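Local coordinates for UBX domain-containing protein 7 (Homo sapiens, PDB 5X3P) that links a subset of NEDD8-associated cullin-RING ligases to the segregase VCP/p97, which it binds through this UBX domain, at residues A[22-34]-A[57-69]. The protein carries 1 engineered substitution. Numbering follows the deposited sequence.
Sequences TLPEQAKLLALVK and LSHLDYDITMQEA. Engineered in segment 57-69: Met66 (natural residue Leu).
Val33 lays its CG2 methyl over one face of the Tyr62 ring, a CH-pi contact in which CG2 sits 3.6 Å from the ring centroid and only 5° off its normal. With CG1 anti to the backbone N (chi1 172°), CG2 is the branch turned onto the ring, while CG1 reaches the CE2 side. The phenol OH is anchored by a hydrogen bond to Asn43 and a weak one to Arg82. Were Tyr62 an alanine, the Val33 methyl would probably lose the ring it packs on, and Asn43 and Arg82 their shared phenol partner. Nearby, Leu29 pushes CD1 between Leu60, Ile64 and Ala69, coming within 3.8 Å of Leu60 CB, and its CD2 approaches the selenium of Met66. In this beta-grasp (ubiquitin-like) fold of the UBX domain, the loop entering helix 29-38 is joined to the long connection between strands 55-56 and 74-81. Backbone bonds do the fastening, around a single bridge of Lys28 with Thr65. Met66 N gives a 2.8 Å bond to Ala27 O, and Leu29 N gives one of equal length to Ile64 O. Leu30 N meets Tyr62 O at 2.9 Å, and Gln67 N bonds to Glu25 O. Met66, an engineered methionine, present as selenomethionine, in place of the natural leucine, bends at chi2 (-77°) and brings CE against Ala27 CB and, tightly, Leu23 CD1. Thr65, at the N-cap just before Met66, forms a capping box with Glu68: Thr65 OG1 accepts from Glu68 N at 2.9 Å, and Glu68 OE1 takes the Thr65 N-H at 2.8 Å. On the outer side, the extended Lys28 chain runs alongside Asp63, whose OD1 lies 3.7 Å from Lys28 NZ in a long salt bridge.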
ATOM      1  N   THR A  22       2.665  10.251   0.845  1.00 10.63           N
ATOM      2  CA  THR A  22       1.693  10.587  -0.190  1.00 13.70           C
ATOM      3  C   THR A  22       2.220  10.162  -1.550  1.00 10.63           C
ATOM      4  O   THR A  22       3.353  10.476  -1.893  1.00 13.12           O
ATOM      5  CB  THR A  22       1.436  12.104  -0.225  1.00 18.82           C
ATOM      6  OG1 THR A  22       0.743  12.483   0.961  1.00 17.36           O
ATOM      7  CG2 THR A  22       0.603  12.504  -1.451  1.00 19.16           C
ATOM      8  N   LEU A  23       1.405   9.464  -2.335  1.00 11.42           N
ATOM      9  CA  LEU A  23       1.788   9.135  -3.707  1.00 14.74           C
ATOM     10  C   LEU A  23       0.798   9.752  -4.689  1.00 18.64           C
ATOM     11  O   LEU A  23      -0.403   9.789  -4.416  1.00 19.50           O
ATOM     12  CB  LEU A  23       1.878   7.615  -3.909  1.00 14.20           C
ATOM     13  CG  LEU A  23       2.989   6.926  -3.103  1.00 18.70           C
ATOM     14  CD1 LEU A  23       2.880   5.407  -3.157  1.00 21.94           C
ATOM     15  CD2 LEU A  23       4.370   7.344  -3.597  1.00 18.80           C
ATOM     16  N   PRO A  24       1.292  10.236  -5.845  1.00 15.10           N
ATOM     17  CA  PRO A  24       0.365  10.755  -6.862  1.00 16.21           C
ATOM     18  C   PRO A  24      -0.598   9.640  -7.272  1.00 15.52           C
ATOM     19  O   PRO A  24      -0.210   8.460  -7.219  1.00 14.85           O
ATOM     20  CB  PRO A  24       1.290  11.111  -8.042  1.00 21.54           C
ATOM     21  CG  PRO A  24       2.663  11.284  -7.421  1.00 25.56           C
ATOM     22  CD  PRO A  24       2.704  10.311  -6.268  1.00 23.01           C
ATOM     23  N   GLU A  25      -1.822   9.989  -7.659  1.00 17.31           N
ATOM     24  CA  GLU A  25      -2.836   8.987  -7.980  1.00 21.47           C
ATOM     25  C   GLU A  25      -2.393   8.120  -9.149  1.00 24.18           C
ATOM     26  O   GLU A  25      -2.822   6.963  -9.265  1.00 18.36           O
ATOM     27  CB  GLU A  25      -4.159   9.667  -8.337  1.00 24.05           C
ATOM     28  CG  GLU A  25      -5.371   8.972  -7.780  1.00 30.18           C
ATOM     29  CD  GLU A  25      -6.677   9.628  -8.210  1.00 35.09           C
ATOM     30  OE1 GLU A  25      -6.734  10.208  -9.323  1.00 28.13           O
ATOM     31  OE2 GLU A  25      -7.645   9.559  -7.421  1.00 42.14           O
ATOM     32  N   GLN A  26      -1.541   8.680 -10.013  1.00 21.47           N
ATOM     33  CA  GLN A  26      -1.043   7.959 -11.189  1.00 23.88           C
ATOM     34  C   GLN A  26       0.182   7.093 -10.873  1.00 24.54           C
ATOM     35  O   GLN A  26       0.692   6.388 -11.742  1.00 22.71           O
ATOM     36  CB  GLN A  26      -0.729   8.928 -12.335  1.00 25.18           C
ATOM     37  CG  GLN A  26      -1.966   9.660 -12.877  1.00 25.70           C
ATOM     38  CD  GLN A  26      -3.084   8.710 -13.270  1.00 30.86           C
ATOM     39  OE1 GLN A  26      -4.230   8.865 -12.843  1.00 33.69           O
ATOM     40  NE2 GLN A  26      -2.758   7.727 -14.094  1.00 36.90           N
ATOM     41  N   ALA A  27       0.660   7.147  -9.632  1.00 19.70           N
ATOM     42  CA  ALA A  27       1.736   6.260  -9.232  1.00 11.99           C
ATOM     43  C   ALA A  27       1.229   4.823  -9.299  1.00 14.55           C
ATOM     44  O   ALA A  27       0.034   4.556  -9.065  1.00 15.89           O
ATOM     45  CB  ALA A  27       2.228   6.598  -7.828  1.00 15.17           C
ATOM     46  N   LYS A  28       2.122   3.898  -9.636  1.00 16.70           N
ATOM     47  CA  LYS A  28       1.756   2.488  -9.723  1.00 21.99           C
ATOM     48  C   LYS A  28       1.803   1.865  -8.341  1.00 22.90           C
ATOM     49  O   LYS A  28       2.627   2.273  -7.518  1.00 19.10           O
ATOM     50  CB  LYS A  28       2.746   1.752 -10.619  1.00 24.40           C
ATOM     51  CG  LYS A  28       2.791   2.254 -12.051  1.00 30.88           C
ATOM     52  CD  LYS A  28       3.987   1.660 -12.779  1.00 34.25           C
ATOM     53  CE  LYS A  28       3.922   1.979 -14.264  1.00 41.08           C
ATOM     54  NZ  LYS A  28       5.197   1.627 -14.949  1.00 46.82           N
ATOM     55  N   LEU A  29       0.959   0.856  -8.098  1.00 16.07           N
ATOM     56  CA  LEU A  29       1.015   0.109  -6.829  1.00 15.03           C
ATOM     57  C   LEU A  29       2.451  -0.307  -6.477  1.00 17.70           C
ATOM     58  O   LEU A  29       2.836  -0.295  -5.314  1.00 14.57           O
ATOM     59  CB  LEU A  29       0.134  -1.138  -6.894  1.00 16.38           C
ATOM     60  CG  LEU A  29      -1.368  -0.978  -6.697  1.00 23.51           C
ATOM     61  CD1 LEU A  29      -2.026  -2.363  -6.635  1.00 19.26           C
ATOM     62  CD2 LEU A  29      -1.682  -0.165  -5.422  1.00 23.84           C
ATOM     63  N   LEU A  30       3.243  -0.666  -7.487  1.00 20.15           N
ATOM     64  CA  LEU A  30       4.624  -1.117  -7.259  1.00 20.69           C
ATOM     65  C   LEU A  30       5.431  -0.138  -6.406  1.00 16.51           C
ATOM     66  O   LEU A  30       6.247  -0.544  -5.583  1.00 22.75           O
ATOM     67  CB  LEU A  30       5.336  -1.373  -8.596  1.00 24.91           C
ATOM     68  CG  LEU A  30       6.734  -2.007  -8.552  1.00 30.02           C
ATOM     69  CD1 LEU A  30       6.716  -3.235  -7.671  1.00 30.87           C
ATOM     70  CD2 LEU A  30       7.197  -2.386  -9.968  1.00 29.88           C
ATOM     71  N   ALA A  31       5.174   1.155  -6.582  1.00 16.83           N
ATOM     72  CA  ALA A  31       5.863   2.180  -5.805  1.00 15.50           C
ATOM     73  C   ALA A  31       5.632   1.986  -4.305  1.00 20.93           C
ATOM     74  O   ALA A  31       6.560   2.114  -3.488  1.00 18.57           O
ATOM     75  CB  ALA A  31       5.414   3.569  -6.249  1.00 18.72           C
ATOM     76  N   LEU A  32       4.387   1.683  -3.950  1.00 17.09           N
ATOM     77  CA  LEU A  32       4.029   1.424  -2.556  1.00 17.48           C
ATOM     78  C   LEU A  32       4.656   0.118  -2.062  1.00 16.51           C
ATOM     79  O   LEU A  32       5.179   0.063  -0.936  1.00 17.41           O
ATOM     80  CB  LEU A  32       2.507   1.343  -2.417  1.00 13.41           C
ATOM     81  CG  LEU A  32       1.975   0.957  -1.042  1.00 16.84           C
ATOM     82  CD1 LEU A  32       2.549   1.925   0.006  1.00 12.54           C
ATOM     83  CD2 LEU A  32       0.422   0.980  -1.085  1.00 12.18           C
ATOM     84  N   VAL A  33       4.591  -0.929  -2.894  1.00 13.53           N
ATOM     85  CA  VAL A  33       5.203  -2.220  -2.563  1.00 14.97           C
ATOM     86  C   VAL A  33       6.695  -2.058  -2.321  1.00 18.34           C
ATOM     87  O   VAL A  33       7.228  -2.596  -1.352  1.00 22.70           O
ATOM     88  CB  VAL A  33       4.961  -3.269  -3.676  1.00 15.28           C
ATOM     89  CG1 VAL A  33       5.767  -4.553  -3.421  1.00 17.48           C
ATOM     90  CG2 VAL A  33       3.471  -3.606  -3.757  1.00 17.13           C
ATOM     91  N   LYS A  34       7.361  -1.311  -3.203  1.00 13.64           N
ATOM     92  CA  LYS A  34       8.800  -1.086  -3.076  1.00 21.61           C
ATOM     93  C   LYS A  34       9.137  -0.217  -1.869  1.00 22.12           C
ATOM     94  O   LYS A  34      10.149  -0.426  -1.211  1.00 22.33           O
ATOM     95  CB  LYS A  34       9.384  -0.469  -4.360  1.00 21.58           C
ATOM     96  CG  LYS A  34       9.649  -1.474  -5.501  1.00 27.90           C
ATOM     97  CD  LYS A  34      10.158  -0.782  -6.800  1.00 49.10           C
ATOM     98  CE  LYS A  34      11.462   0.016  -6.597  1.00 50.57           C
ATOM     99  NZ  LYS A  34      11.247   1.461  -6.252  1.00 48.18           N
ATOM    100  N   LEU A  57      -4.196  -5.926  -1.648  1.00 15.07           N
ATOM    101  CA  LEU A  57      -3.480  -5.301  -2.756  1.00 14.65           C
ATOM    102  C   LEU A  57      -2.556  -6.311  -3.436  1.00 16.72           C
ATOM    103  O   LEU A  57      -2.163  -6.153  -4.606  1.00 15.82           O
ATOM    104  CB  LEU A  57      -2.690  -4.079  -2.265  1.00 14.09           C
ATOM    105  CG  LEU A  57      -3.466  -2.982  -1.528  1.00 14.51           C
ATOM    106  CD1 LEU A  57      -2.510  -1.842  -1.157  1.00 13.34           C
ATOM    107  CD2 LEU A  57      -4.559  -2.435  -2.430  1.00 18.25           C
ATOM    108  N   SER A  58      -2.207  -7.370  -2.716  1.00 17.40           N
ATOM    109  CA  SER A  58      -1.368  -8.388  -3.322  1.00 20.84           C
ATOM    110  C   SER A  58      -2.174  -9.148  -4.370  1.00 16.82           C
ATOM    111  O   SER A  58      -1.602  -9.817  -5.221  1.00 17.11           O
ATOM    112  CB  SER A  58      -0.786  -9.340  -2.262  1.00 31.34           C
ATOM    113  OG  SER A  58       0.012 -10.368  -2.855  1.00 29.47           O
ATOM    114  N   HIS A  59      -3.502  -9.039  -4.320  1.00 16.14           N
ATOM    115  CA  HIS A  59      -4.343  -9.695  -5.339  1.00 18.99           C
ATOM    116  C   HIS A  59      -4.404  -8.886  -6.647  1.00 22.09           C
ATOM    117  O   HIS A  59      -4.941  -9.355  -7.657  1.00 23.14           O
ATOM    118  CB  HIS A  59      -5.767  -9.945  -4.817  1.00 17.03           C
ATOM    119  CG  HIS A  59      -5.849 -10.981  -3.746  1.00 19.34           C
ATOM    120  ND1 HIS A  59      -7.050 -11.432  -3.245  1.00 18.50           N
ATOM    121  CD2 HIS A  59      -4.879 -11.656  -3.080  1.00 17.68           C
ATOM    122  CE1 HIS A  59      -6.821 -12.350  -2.319  1.00 20.72           C
ATOM    123  NE2 HIS A  59      -5.513 -12.507  -2.204  1.00 22.21           N
ATOM    124  N   LEU A  60      -3.854  -7.676  -6.624  1.00 21.89           N
ATOM    125  CA  LEU A  60      -3.834  -6.821  -7.805  1.00 19.34           C
ATOM    126  C   LEU A  60      -2.464  -6.843  -8.474  1.00 24.30           C
ATOM    127  O   LEU A  60      -1.434  -7.055  -7.816  1.00 25.49           O
ATOM    128  CB  LEU A  60      -4.194  -5.383  -7.432  1.00 18.08           C
ATOM    129  CG  LEU A  60      -5.545  -5.152  -6.761  1.00 19.33           C
ATOM    130  CD1 LEU A  60      -5.661  -3.705  -6.286  1.00 17.23           C
ATOM    131  CD2 LEU A  60      -6.686  -5.485  -7.717  1.00 24.38           C
ATOM    132  N   ASP A  61      -2.449  -6.625  -9.787  1.00 21.51           N
ATOM    133  CA  ASP A  61      -1.188  -6.486 -10.516  1.00 16.82           C
ATOM    134  C   ASP A  61      -0.472  -5.216 -10.069  1.00 16.60           C
ATOM    135  O   ASP A  61      -1.065  -4.127 -10.068  1.00 19.84           O
ATOM    136  CB  ASP A  61      -1.475  -6.398 -12.012  1.00 25.44           C
ATOM    137  CG  ASP A  61      -0.295  -6.809 -12.849  1.00 33.11           C
ATOM    138  OD1 ASP A  61       0.699  -6.052 -12.876  1.00 34.51           O
ATOM    139  OD2 ASP A  61      -0.365  -7.892 -13.476  1.00 39.46           O
ATOM    140  N   TYR A  62       0.806  -5.332  -9.707  1.00 18.45           N
ATOM    141  CA  TYR A  62       1.538  -4.187  -9.154  1.00 21.90           C
ATOM    142  C   TYR A  62       1.782  -3.085 -10.206  1.00 25.17           C
ATOM    143  O   TYR A  62       2.144  -1.949  -9.877  1.00 18.15           O
ATOM    144  CB  TYR A  62       2.840  -4.657  -8.480  1.00 19.25           C
ATOM    145  CG  TYR A  62       2.609  -5.477  -7.204  1.00 23.74           C
ATOM    146  CD1 TYR A  62       1.379  -5.430  -6.529  1.00 18.17           C
ATOM    147  CD2 TYR A  62       3.615  -6.292  -6.671  1.00 19.25           C
ATOM    148  CE1 TYR A  62       1.159  -6.176  -5.366  1.00 17.77           C
ATOM    149  CE2 TYR A  62       3.403  -7.034  -5.490  1.00 15.69           C
ATOM    150  CZ  TYR A  62       2.176  -6.972  -4.854  1.00 21.89           C
ATOM    151  OH  TYR A  62       1.958  -7.702  -3.697  1.00 25.38           O
ATOM    152  N   ASP A  63       1.556  -3.414 -11.474  1.00 22.05           N
ATOM    153  CA  ASP A  63       1.812  -2.462 -12.553  1.00 20.23           C
ATOM    154  C   ASP A  63       0.665  -1.455 -12.777  1.00 23.87           C
ATOM    155  O   ASP A  63       0.810  -0.493 -13.549  1.00 26.12           O
ATOM    156  CB  ASP A  63       2.126  -3.212 -13.856  1.00 30.19           C
ATOM    157  CG  ASP A  63       3.008  -2.416 -14.780  1.00 34.29           C
ATOM    158  OD1 ASP A  63       3.970  -1.801 -14.280  1.00 32.36           O
ATOM    159  OD2 ASP A  63       2.735  -2.394 -16.006  1.00 47.79           O
ATOM    160  N   ILE A  64      -0.473  -1.657 -12.110  1.00 23.00           N
ATOM    161  CA  ILE A  64      -1.583  -0.706 -12.250  1.00 24.40           C
ATOM    162  C   ILE A  64      -1.404   0.472 -11.290  1.00 25.53           C
ATOM    163  O   ILE A  64      -0.675   0.378 -10.309  1.00 18.57           O
ATOM    164  CB  ILE A  64      -2.970  -1.354 -12.046  1.00 23.10           C
ATOM    165  CG1 ILE A  64      -3.236  -1.662 -10.565  1.00 18.84           C
ATOM    166  CG2 ILE A  64      -3.097  -2.610 -12.912  1.00 32.79           C
ATOM    167  CD1 ILE A  64      -4.597  -2.291 -10.319  1.00 19.70           C
ATOM    168  N   THR A  65      -2.087   1.577 -11.572  1.00 24.57           N
ATOM    169  CA  THR A  65      -1.920   2.789 -10.788  1.00 18.33           C
ATOM    170  C   THR A  65      -2.857   2.759  -9.609  1.00 13.21           C
ATOM    171  O   THR A  65      -3.787   1.956  -9.585  1.00 17.09           O
ATOM    172  CB  THR A  65      -2.269   4.037 -11.606  1.00 19.16           C
ATOM    173  OG1 THR A  65      -3.657   3.987 -11.942  1.00 12.95           O
ATOM    174  CG2 THR A  65      -1.423   4.122 -12.880  1.00 24.66           C
HETATM  175  N   MSE A  66      -2.626   3.659  -8.650  1.00 16.59           N
HETATM  176  CA  MSE A  66      -3.499   3.808  -7.489  1.00 18.13           C
HETATM  177  C   MSE A  66      -4.935   4.050  -7.933  1.00 17.04           C
HETATM  178  O   MSE A  66      -5.888   3.513  -7.346  1.00 15.02           O
HETATM  179  CB  MSE A  66      -3.051   5.005  -6.640  1.00 18.70           C
HETATM  180  CG  MSE A  66      -1.565   5.119  -6.465  1.00 22.87           C
HETATM  181 SE   MSE A  66      -0.910   3.844  -5.137  0.96 45.91          SE
HETATM  182  CE  MSE A  66       0.959   3.971  -5.627  1.00 60.52           C
ATOM    183  N   GLN A  67      -5.093   4.887  -8.959  1.00 14.22           N
ATOM    184  CA  GLN A  67      -6.418   5.188  -9.500  1.00 13.75           C
ATOM    185  C   GLN A  67      -7.034   3.950 -10.142  1.00 16.33           C
ATOM    186  O   GLN A  67      -8.220   3.662  -9.933  1.00 18.39           O
ATOM    187  CB  GLN A  67      -6.363   6.345 -10.517  1.00 18.01           C
ATOM    188  CG  GLN A  67      -7.710   6.680 -11.163  1.00 25.14           C
ATOM    189  CD  GLN A  67      -7.628   7.807 -12.206  1.00 34.72           C
ATOM    190  OE1 GLN A  67      -6.779   8.689 -12.122  1.00 42.94           O
ATOM    191  NE2 GLN A  67      -8.517   7.769 -13.191  1.00 34.77           N
ATOM    192  N   GLU A  68      -6.238   3.211 -10.923  1.00 14.38           N
ATOM    193  CA  GLU A  68      -6.741   1.970 -11.529  1.00 17.89           C
ATOM    194  C   GLU A  68      -7.087   0.929 -10.455  1.00 21.01           C
ATOM    195  O   GLU A  68      -8.023   0.140 -10.613  1.00 24.98           O
ATOM    196  CB  GLU A  68      -5.729   1.410 -12.537  1.00 20.10           C
ATOM    197  CG  GLU A  68      -5.762   2.107 -13.905  1.00 20.65           C
ATOM    198  CD  GLU A  68      -4.458   1.951 -14.646  1.00 20.69           C
ATOM    199  OE1 GLU A  68      -3.489   1.487 -14.012  1.00 18.59           O
ATOM    200  OE2 GLU A  68      -4.390   2.294 -15.851  1.00 23.68           O
ATOM    201  N   ALA A  69      -6.340   0.941  -9.355  1.00 19.96           N
ATOM    202  CA  ALA A  69      -6.595   0.020  -8.236  1.00 16.82           C
ATOM    203  C   ALA A  69      -7.867   0.405  -7.478  1.00 22.59           C
ATOM    204  O   ALA A  69      -8.405  -0.386  -6.694  1.00 25.56           O
ATOM    205  CB  ALA A  69      -5.400  -0.018  -7.302  1.00 13.45           C
TER